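Local coordinates for protein betaine aldehyde dehydrogenase (Staphylococcus aureus subsp. aureus COL, PDB 4QTO) that oxidises betaine aldehyde to glycine betaine with NAD as the probable electron acceptor, at residues E112-L117 with T213-E218; S254-I259 with G489-K494; S366-A371 with T399-C404. All blocks are in the same frame, centred on the assembly; numbering follows the deposited sequence. Where two conformers were deposited one is given.

Contact 1. Residues E112-L117 with T213-E218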
loop_
_atom_site.group_PDB
_atom_site.type_symbol
_atom_site.label_atom_id
_atom_site.label_comp_id
_atom_site.label_asym_id
_atom_site.label_seq_id
_atom_site.Cartn_x
_atom_site.Cartn_y
_atom_site.Cartn_z
ATOM N N GLU A 112 21.229 13.284 -27.837
ATOM C CA GLU A 112 21.730 14.471 -28.535
ATOM C C GLU A 112 20.800 14.961 -29.640
ATOM O O GLU A 112 20.433 16.141 -29.689
ATOM C CB GLU A 112 23.148 14.225 -29.074
ATOM C CG GLU A 112 23.814 15.476 -29.641
ATOM C CD GLU A 112 24.181 16.504 -28.575
ATOM O OE1 GLU A 112 24.661 16.114 -27.474
ATOM O OE2 GLU A 112 24.017 17.715 -28.855
ATOM N N ALA A 113 20.431 14.062 -30.549
ATOM C CA ALA A 113 19.541 14.417 -31.639
ATOM C C ALA A 113 18.175 14.868 -31.154
ATOM O O ALA A 113 17.597 15.826 -31.674
ATOM C CB ALA A 113 19.394 13.248 -32.614
ATOM N N LEU A 114 17.641 14.179 -30.151
ATOM C CA LEU A 114 16.343 14.565 -29.613
ATOM C C LEU A 114 16.394 15.964 -28.981
ATOM O O LEU A 114 15.451 16.741 -29.153
ATOM C CB LEU A 114 15.849 13.549 -28.592
ATOM C CG LEU A 114 15.332 12.206 -29.142
ATOM C CD1 LEU A 114 15.181 11.152 -28.057
ATOM C CD2 LEU A 114 14.018 12.407 -29.867
ATOM N N ALA A 115 17.442 16.231 -28.215
ATOM C CA ALA A 115 17.591 17.541 -27.565
ATOM C C ALA A 115 17.675 18.641 -28.613
ATOM O O ALA A 115 17.018 19.704 -28.503
ATOM C CB ALA A 115 18.800 17.555 -26.677
ATOM N N ARG A 116 18.444 18.394 -29.669
ATOM C CA ARG A 116 18.561 19.367 -30.741
ATOM C C ARG A 116 17.228 19.609 -31.457
ATOM O O ARG A 116 16.864 20.748 -31.748
ATOM C CB ARG A 116 19.678 18.968 -31.733
ATOM C CG ARG A 116 21.039 19.015 -31.093
ATOM C CD ARG A 116 22.174 18.629 -32.037
ATOM N NE ARG A 116 23.441 18.820 -31.338
ATOM C CZ ARG A 116 24.086 19.989 -31.236
ATOM N NH1 ARG A 116 25.230 20.050 -30.558
ATOM N NH2 ARG A 116 23.616 21.101 -31.808
ATOM N N LEU A 117 16.492 18.543 -31.728
ATOM C CA LEU A 117 15.199 18.655 -32.372
ATOM C C LEU A 117 14.216 19.449 -31.489
ATOM O O LEU A 117 13.438 20.269 -31.990
ATOM C CB LEU A 117 14.677 17.242 -32.645
ATOM C CG LEU A 117 13.448 17.153 -33.529
ATOM C CD1 LEU A 117 13.727 17.874 -34.835
ATOM C CD2 LEU A 117 13.046 15.710 -33.747
ATOM N N THR A 213 7.796 14.246 -31.107
ATOM C CA THR A 213 6.736 13.244 -30.928
ATOM C C THR A 213 6.747 12.244 -32.112
ATOM O O THR A 213 6.612 11.031 -31.943
ATOM C CB THR A 213 5.369 13.892 -30.668
ATOM O OG1 THR A 213 5.467 14.783 -29.533
ATOM C CG2 THR A 213 4.314 12.841 -30.391
ATOM N N ILE A 214 6.908 12.770 -33.317
ATOM C CA ILE A 214 7.074 11.908 -34.479
ATOM C C ILE A 214 8.295 11.017 -34.221
ATOM O O ILE A 214 8.241 9.799 -34.433
ATOM C CB ILE A 214 7.283 12.752 -35.759
ATOM C CG1 ILE A 214 5.994 13.488 -36.142
ATOM C CG2 ILE A 214 7.724 11.848 -36.909
ATOM C CD1 ILE A 214 6.203 14.549 -37.210
ATOM N N ARG A 215 9.406 11.603 -33.749
ATOM C CA ARG A 215 10.631 10.793 -33.532
ATOM C C ARG A 215 10.406 9.699 -32.511
ATOM O O ARG A 215 10.842 8.553 -32.736
ATOM C CB ARG A 215 11.821 11.679 -33.148
ATOM C CG ARG A 215 13.137 10.940 -33.047
ATOM C CD ARG A 215 13.592 10.411 -34.396
ATOM N NE ARG A 215 14.892 9.717 -34.259
ATOM C CZ ARG A 215 15.115 8.443 -34.550
ATOM N NH1 ARG A 215 14.188 7.678 -35.131
ATOM N NH2 ARG A 215 16.321 7.933 -34.327
ATOM N N VAL A 216 9.727 10.006 -31.400
ATOM C CA VAL A 216 9.519 8.972 -30.378
ATOM C C VAL A 216 8.620 7.846 -30.929
ATOM O O VAL A 216 8.809 6.682 -30.555
ATOM C CB VAL A 216 9.047 9.519 -29.014
ATOM C CG1 VAL A 216 7.564 9.840 -29.022
ATOM C CG2 VAL A 216 9.362 8.506 -27.960
ATOM N N PHE A 217 7.645 8.174 -31.794
ATOM C CA PHE A 217 6.842 7.132 -32.432
ATOM C C PHE A 217 7.720 6.231 -33.313
ATOM O O PHE A 217 7.525 5.011 -33.337
ATOM C CB PHE A 217 5.632 7.667 -33.163
ATOM C CG PHE A 217 4.426 7.746 -32.283
ATOM C CD1 PHE A 217 4.306 8.750 -31.340
ATOM C CD2 PHE A 217 3.450 6.776 -32.380
ATOM C CE1 PHE A 217 3.211 8.776 -30.487
ATOM C CE2 PHE A 217 2.334 6.817 -31.553
ATOM C CZ PHE A 217 2.219 7.801 -30.613
ATOM N N GLU A 218 8.672 6.822 -34.039
ATOM C CA GLU A 218 9.634 5.992 -34.816
ATOM C C GLU A 218 10.371 5.044 -33.857
ATOM O O GLU A 218 10.519 3.853 -34.143
ATOM C CB GLU A 218 10.649 6.852 -35.554
ATOM C CG GLU A 218 10.050 7.743 -36.646
ATOM C CD GLU A 218 11.082 8.578 -37.362
ATOM O OE1 GLU A 218 12.226 8.730 -36.834
ATOM O OE2 GLU A 218 10.756 9.064 -38.466
#
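Leu114 and Arg215 meet at about a right angle where helix 111-122 packs on helix 211-223, a helix-helix contact on the flank of the Rossmann-type domain. Helix 211-223 lies in the crossover from strand 200-204 to strand 230-232, so the helix from earlier in the chain lies over a beta-alpha-beta unit. Their backbones stay apart: CA of Leu114 and CA of Arg215 are the nearest such pair, at 7.9 Å, and the distance is bridged by side chains alone. Leu114 sends its CD2 branch across, and this methyl rests on the aliphatic root of the arginine, 3.6 Å from Arg215 CG and 4.0 Å from Arg215 CB. Arg215 carries CG trans to the main-chain N (chi1 -174°) and first reaches out toward the leucine; the bend at chi2 then turns the rest of the chain aside, so its methylenes, not its guanidinium, receive the methyl. One turn further on, Leu117, modelled in two conformers, points at the same arginine, its CD2 4.3 Å from Arg215 CB in the one given, so this part of the packing is less certain. Leu114 also touches Met133 of helix 126-146, and Phe217 turns to strands 200-204 and 230-232. Charge is dealt with inside each helix. Away from the Arg215 contact, Arg116 NE forms a salt bridge with Glu112 OE2 whose hydrogen bond is weak and bent; that oxygen is also held by Tyr130 OH. The guanidinium of Arg215 turns along its own helix to Glu218, whose other oxygen, OE2, accepts from Ser32 N. Arg215 NH1 lies 2.8 Å from Glu218 OE1, entering on the anti lone pair, with the oxygen 26° out of the guanidinium plane.

Contact 2. Residues S254-I259 with G489-K494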
loop_
_atom_site.group_PDB
_atom_site.type_symbol
_atom_site.label_atom_id
_atom_site.label_comp_id
_atom_site.label_asym_id
_atom_site.label_seq_id
_atom_site.Cartn_x
_atom_site.Cartn_y
_atom_site.Cartn_z
ATOM N N SER A 254 -6.851 12.287 -21.781
ATOM C CA SER A 254 -5.794 12.924 -20.993
ATOM C C SER A 254 -5.288 14.148 -21.781
ATOM O O SER A 254 -4.672 13.967 -22.823
ATOM C CB SER A 254 -4.650 11.968 -20.692
ATOM O OG SER A 254 -3.656 12.626 -19.916
ATOM N N PHE A 255 -5.503 15.340 -21.252
ATOM C CA PHE A 255 -5.176 16.594 -21.958
ATOM C C PHE A 255 -4.331 17.502 -21.087
ATOM O O PHE A 255 -4.628 17.682 -19.910
ATOM C CB PHE A 255 -6.465 17.306 -22.328
ATOM C CG PHE A 255 -6.268 18.706 -22.825
ATOM C CD1 PHE A 255 -6.001 18.959 -24.163
ATOM C CD2 PHE A 255 -6.330 19.777 -21.949
ATOM C CE1 PHE A 255 -5.810 20.248 -24.607
ATOM C CE2 PHE A 255 -6.164 21.071 -22.400
ATOM C CZ PHE A 255 -5.897 21.304 -23.728
ATOM N N THR A 256 -3.262 18.032 -21.678
ATOM C CA THR A 256 -2.418 19.011 -21.038
ATOM C C THR A 256 -2.395 20.210 -21.994
ATOM O O THR A 256 -2.058 20.044 -23.168
ATOM C CB THR A 256 -1.009 18.464 -20.784
ATOM O OG1 THR A 256 -1.108 17.355 -19.866
ATOM C CG2 THR A 256 -0.127 19.539 -20.168
ATOM N N GLY A 257 -2.804 21.364 -21.497
ATOM C CA GLY A 257 -2.897 22.564 -22.328
ATOM C C GLY A 257 -3.632 23.692 -21.650
ATOM O O GLY A 257 -3.657 23.767 -20.444
ATOM N N GLY A 258 -4.219 24.565 -22.463
ATOM C CA GLY A 258 -4.887 25.761 -21.915
ATOM C C GLY A 258 -6.206 25.467 -21.253
ATOM O O GLY A 258 -6.909 24.512 -21.641
ATOM N N ILE A 259 -6.561 26.309 -20.305
ATOM C CA ILE A 259 -7.796 26.150 -19.531
ATOM C C ILE A 259 -9.060 26.133 -20.388
ATOM O O ILE A 259 -9.932 25.285 -20.182
ATOM C CB ILE A 259 -7.856 27.136 -18.358
ATOM C CG1 ILE A 259 -9.034 26.836 -17.472
ATOM C CG2 ILE A 259 -7.893 28.586 -18.843
ATOM C CD1 ILE A 259 -9.043 27.592 -16.154
ATOM N N GLY A 489 -6.964 15.101 -11.603
ATOM C CA GLY A 489 -6.087 13.941 -11.616
ATOM C C GLY A 489 -4.611 14.268 -11.433
ATOM O O GLY A 489 -4.215 15.391 -11.137
ATOM N N ARG A 490 -3.797 13.221 -11.609
ATOM C CA ARG A 490 -2.381 13.375 -11.453
ATOM C C ARG A 490 -1.628 12.620 -12.557
ATOM O O ARG A 490 -2.106 11.617 -13.079
ATOM C CB ARG A 490 -1.885 12.797 -10.103
ATOM C CG ARG A 490 -2.295 13.562 -8.863
ATOM C CD ARG A 490 -1.621 14.901 -8.789
ATOM N NE ARG A 490 -1.928 15.688 -7.604
ATOM C CZ ARG A 490 -3.023 16.456 -7.485
ATOM N NH1 ARG A 490 -3.927 16.514 -8.470
ATOM N NH2 ARG A 490 -3.213 17.173 -6.405
ATOM N N GLU A 491 -0.456 13.135 -12.877
ATOM C CA GLU A 491 0.510 12.460 -13.725
ATOM C C GLU A 491 1.742 12.179 -12.888
ATOM O O GLU A 491 1.995 12.861 -11.875
ATOM C CB GLU A 491 0.828 13.254 -14.959
ATOM C CG GLU A 491 -0.387 13.268 -15.888
ATOM C CD GLU A 491 -0.114 13.847 -17.271
ATOM O OE1 GLU A 491 0.670 14.776 -17.402
ATOM O OE2 GLU A 491 -0.723 13.363 -18.220
ATOM N N LEU A 492 2.511 11.195 -13.315
ATOM C CA LEU A 492 3.713 10.705 -12.594
ATOM C C LEU A 492 3.352 9.968 -11.278
ATOM O O LEU A 492 2.242 10.049 -10.748
ATOM C CB LEU A 492 4.753 11.809 -12.313
ATOM C CG LEU A 492 5.170 12.611 -13.549
ATOM C CD1 LEU A 492 6.194 13.654 -13.145
ATOM C CD2 LEU A 492 5.677 11.711 -14.671
ATOM N N GLY A 493 4.333 9.210 -10.797
ATOM C CA GLY A 493 4.169 8.415 -9.589
ATOM C C GLY A 493 3.155 7.304 -9.715
ATOM O O GLY A 493 2.639 6.996 -10.793
ATOM N N LYS A 494 2.884 6.651 -8.580
ATOM C CA LYS A 494 1.918 5.578 -8.577
ATOM C C LYS A 494 0.526 6.078 -8.906
ATOM O O LYS A 494 -0.223 5.401 -9.618
ATOM C CB LYS A 494 1.967 4.846 -7.228
ATOM C CG LYS A 494 3.298 4.121 -7.015
ATOM C CD LYS A 494 3.344 3.368 -5.707
ATOM C CE LYS A 494 4.722 2.729 -5.528
ATOM N NZ LYS A 494 4.793 1.858 -4.304
HETATM O O HOH W 1 -2.180 11.149 -18.172
HETATM O O HOH W 2 -3.499 15.320 -17.829
#
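Glu491 extends its carboxylate toward Ser254 and Thr256 at the C-terminal end of strand 252-256, in the mixed sheet of the Rossmann-type domain, between its parallel neighbours 162-177 and 275-279. Residues alternate along this strand: Ser254 and Thr256 face the glutamate, while Phe255 points away from it, against helix 259-269. Glu491 OE2 stands 3.5 Å from Ser254 OG, and Glu491 OE1 comes to 4.0 Å from Thr256 OG1. The glutamate chain is stretched beyond CG (chi2 -171°), which carries the carboxylate clear of its own backbone and across to the strand. The firm polar bonds run to a third residue, Lys190 of helix 183-197: its NZ forms a salt bridge with Glu491 OE2 and hydrogen bonds with both Ser254 OG and Thr256 OG1. The three side chains thus share one ammonium group, which probably holds the two hydroxyls and the carboxylate together in a buried setting. Water adds a second layer. Water 1 sits 2.7 Å from Ser254 OG and donates to Glu491 OE2 at 2.7 Å, so it bridges strand and loop. Water 2 also joins them, but through weak bonds of 3.3 Å to Phe255 O and 3.4 Å to Glu491 OE2. A PEG molecule bound in the active site lies about 6 Å from the side chain of Thr256, so the contact borders that pocket. The glutamate's own segment carries subunit contacts as well: Lys494 NZ bonds to Lys149 O of a third subunit, and Arg490 NH2 to Ser503 O of a second. The guanidinium of Arg490 is further set by its own backbone, for NH1 gives a 2.9 Å bond to Gly489 O, which lies in the guanidinium plane although the donor stands above the carbonyl plane.

Contact 3. Residues S366-A371 with T399-C404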
loop_
_atom_site.group_PDB
_atom_site.type_symbol
_atom_site.label_atom_id
_atom_site.label_comp_id
_atom_site.label_asym_id
_atom_site.label_seq_id
_atom_site.Cartn_x
_atom_site.Cartn_y
_atom_site.Cartn_z
ATOM N N SER A 366 -0.504 41.904 -25.252
ATOM C CA SER A 366 -1.783 42.456 -24.852
ATOM C C SER A 366 -1.894 42.552 -23.331
ATOM O O SER A 366 -2.575 43.422 -22.798
ATOM C CB SER A 366 -2.950 41.638 -25.427
ATOM O OG SER A 366 -3.061 40.378 -24.791
ATOM N N TYR A 367 -1.258 41.618 -22.612
ATOM C CA TYR A 367 -1.294 41.665 -21.156
ATOM C C TYR A 367 -0.563 42.876 -20.579
ATOM O O TYR A 367 -0.897 43.336 -19.487
ATOM C CB TYR A 367 -0.792 40.356 -20.542
ATOM C CG TYR A 367 -1.884 39.368 -20.332
ATOM C CD1 TYR A 367 -2.847 39.579 -19.332
ATOM C CD2 TYR A 367 -1.952 38.180 -21.065
ATOM C CE1 TYR A 367 -3.858 38.665 -19.089
ATOM C CE2 TYR A 367 -2.967 37.259 -20.830
ATOM C CZ TYR A 367 -3.913 37.499 -19.844
ATOM O OH TYR A 367 -4.923 36.566 -19.624
ATOM N N MET A 368 0.439 43.366 -21.289
ATOM C CA MET A 368 1.178 44.527 -20.806
ATOM C C MET A 368 0.240 45.743 -20.747
ATOM O O MET A 368 0.260 46.502 -19.792
ATOM C CB MET A 368 2.389 44.805 -21.679
ATOM C CG MET A 368 3.421 43.681 -21.770
ATOM S SD MET A 368 4.116 43.176 -20.197
ATOM C CE MET A 368 3.018 41.851 -19.753
ATOM N N ASP A 369 -0.590 45.882 -21.765
ATOM C CA ASP A 369 -1.578 46.943 -21.833
ATOM C C ASP A 369 -2.569 46.817 -20.679
ATOM O O ASP A 369 -2.915 47.802 -20.030
ATOM C CB ASP A 369 -2.336 46.878 -23.182
ATOM C CG ASP A 369 -1.442 47.170 -24.389
ATOM O OD1 ASP A 369 -0.423 47.885 -24.205
ATOM O OD2 ASP A 369 -1.770 46.675 -25.515
ATOM N N VAL A 370 -3.026 45.594 -20.430
ATOM C CA VAL A 370 -3.962 45.341 -19.340
ATOM C C VAL A 370 -3.354 45.723 -17.996
ATOM O O VAL A 370 -3.984 46.397 -17.204
ATOM C CB VAL A 370 -4.409 43.864 -19.316
ATOM C CG1 VAL A 370 -5.191 43.547 -18.052
ATOM C CG2 VAL A 370 -5.230 43.554 -20.551
ATOM N N ALA A 371 -2.112 45.319 -17.768
ATOM C CA ALA A 371 -1.423 45.659 -16.524
ATOM C C ALA A 371 -1.374 47.177 -16.272
ATOM O O ALA A 371 -1.663 47.650 -15.167
ATOM C CB ALA A 371 0.002 45.075 -16.536
ATOM N N THR A 399 10.387 40.411 -18.053
ATOM C CA THR A 399 9.626 41.521 -17.516
ATOM C C THR A 399 9.277 41.354 -16.049
ATOM O O THR A 399 8.971 40.234 -15.599
ATOM C CB THR A 399 8.313 41.594 -18.333
ATOM O OG1 THR A 399 8.620 41.721 -19.735
ATOM C CG2 THR A 399 7.410 42.721 -17.905
ATOM N N VAL A 400 9.332 42.455 -15.293
ATOM C CA VAL A 400 8.919 42.464 -13.886
ATOM C C VAL A 400 7.829 43.546 -13.751
ATOM O O VAL A 400 8.020 44.698 -14.168
ATOM C CB VAL A 400 10.056 42.820 -12.915
ATOM C CG1 VAL A 400 9.548 42.812 -11.473
ATOM C CG2 VAL A 400 11.226 41.858 -13.084
ATOM N N ILE A 401 6.692 43.146 -13.188
ATOM C CA ILE A 401 5.568 44.046 -12.956
ATOM C C ILE A 401 5.425 44.256 -11.444
ATOM O O ILE A 401 5.310 43.301 -10.689
ATOM C CB ILE A 401 4.273 43.488 -13.582
ATOM C CG1 ILE A 401 4.478 43.337 -15.105
ATOM C CG2 ILE A 401 3.099 44.403 -13.285
ATOM C CD1 ILE A 401 3.290 42.784 -15.879
ATOM N N THR A 402 5.417 45.518 -11.031
ATOM C CA THR A 402 5.332 45.905 -9.626
ATOM C C THR A 402 4.105 46.771 -9.338
ATOM O O THR A 402 3.347 47.121 -10.240
ATOM C CB THR A 402 6.592 46.675 -9.202
ATOM O OG1 THR A 402 6.735 47.844 -10.012
ATOM C CG2 THR A 402 7.838 45.815 -9.338
ATOM N N ASN A 403 3.910 47.107 -8.060
ATOM C CA ASN A 403 2.783 47.986 -7.669
ATOM C C ASN A 403 1.448 47.358 -8.135
ATOM O O ASN A 403 0.598 48.025 -8.743
ATOM C CB ASN A 403 2.952 49.408 -8.211
ATOM C CG ASN A 403 2.079 50.424 -7.484
ATOM O OD1 ASN A 403 1.726 50.235 -6.327
ATOM N ND2 ASN A 403 1.759 51.532 -8.160
ATOM N N CYS A 404 1.316 46.058 -7.907
ATOM C CA CYS A 404 0.093 45.344 -8.282
ATOM C C CYS A 404 -0.563 44.682 -7.061
ATOM O O CYS A 404 -0.005 44.699 -5.951
ATOM C CB CYS A 404 0.231 44.439 -9.541
ATOM S SG CYS A 404 1.704 43.523 -10.012
#
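Met368, Ala371 and Ile401 form the greasy seam between helix 358-373 and strand 399-402, with Thr399 adding a methyl at one end. Apolar packing is the whole of the cross-contact. The methyl CD1 of Ile401 is its centre: it lies 4.0 Å from Met368 CE and 4.1 Å from Ala371 CB, wedged toward neighbours one helical turn apart. Ile401 gets there by standing CG1 anti to its carbonyl carbon (chi1 -60°) and running straight on to CD1. Met368 behaves differently. Its CB leaves the helix at a slant to the strand, and bends at chi2 and chi3 bring the thioether over to the strand, so that it slants across Ile401 and slides past Thr399 in the opposite direction. The sulfur itself is 4.0 Å from Thr399 CG2, a van der Waals touch at the strand's start. Short Ala371 lets the backbones come nearest here, its CA 8.0 Å from that of Ile401. Polar bonding is kept out of the seam. Thr399 turns CG2 to the methionine while OG1, on another branch, bonds to Glu397 O and Gly382 N; its carbonyl O takes a bond from Tyr306 OH. On the helix, Tyr367 leads its ring away from the strand, and its OH reaches Glu413 OE1. The axes of the two segments run 11.0 Å apart and only 20° from parallel, so the helix lies nearly along the strand, in the domain carrying the seven-stranded sheet. Strand 399-402 is flanked there by antiparallel 377-380 and parallel 419-425, from which Ile378 and Val419 touch Ile401, while Ile410 of helix 409-412 packs on both Ala371 and Ile401.

How the contacts relate
All three contacts are buried, but at different depths: contact 2 is centred about 6 Å from the middle of the chain, contact 1 about 17 Å and contact 3 about 26 Å. Contacts 1 and 2 each involve an element of the Rossmann-type domain, a crossover helix and a strand, whereas contact 3 lies on the other, seven-stranded sheet and, along the chain, is nested inside the loop that contact 2 closes. Chemistry follows position. The central one is polar, built from water and a shared lysine, and its segment 489-494 reaches other subunits; the outer two are apolar across the interface, with contact 1 keeping its ion pairs within single helices. None touches another.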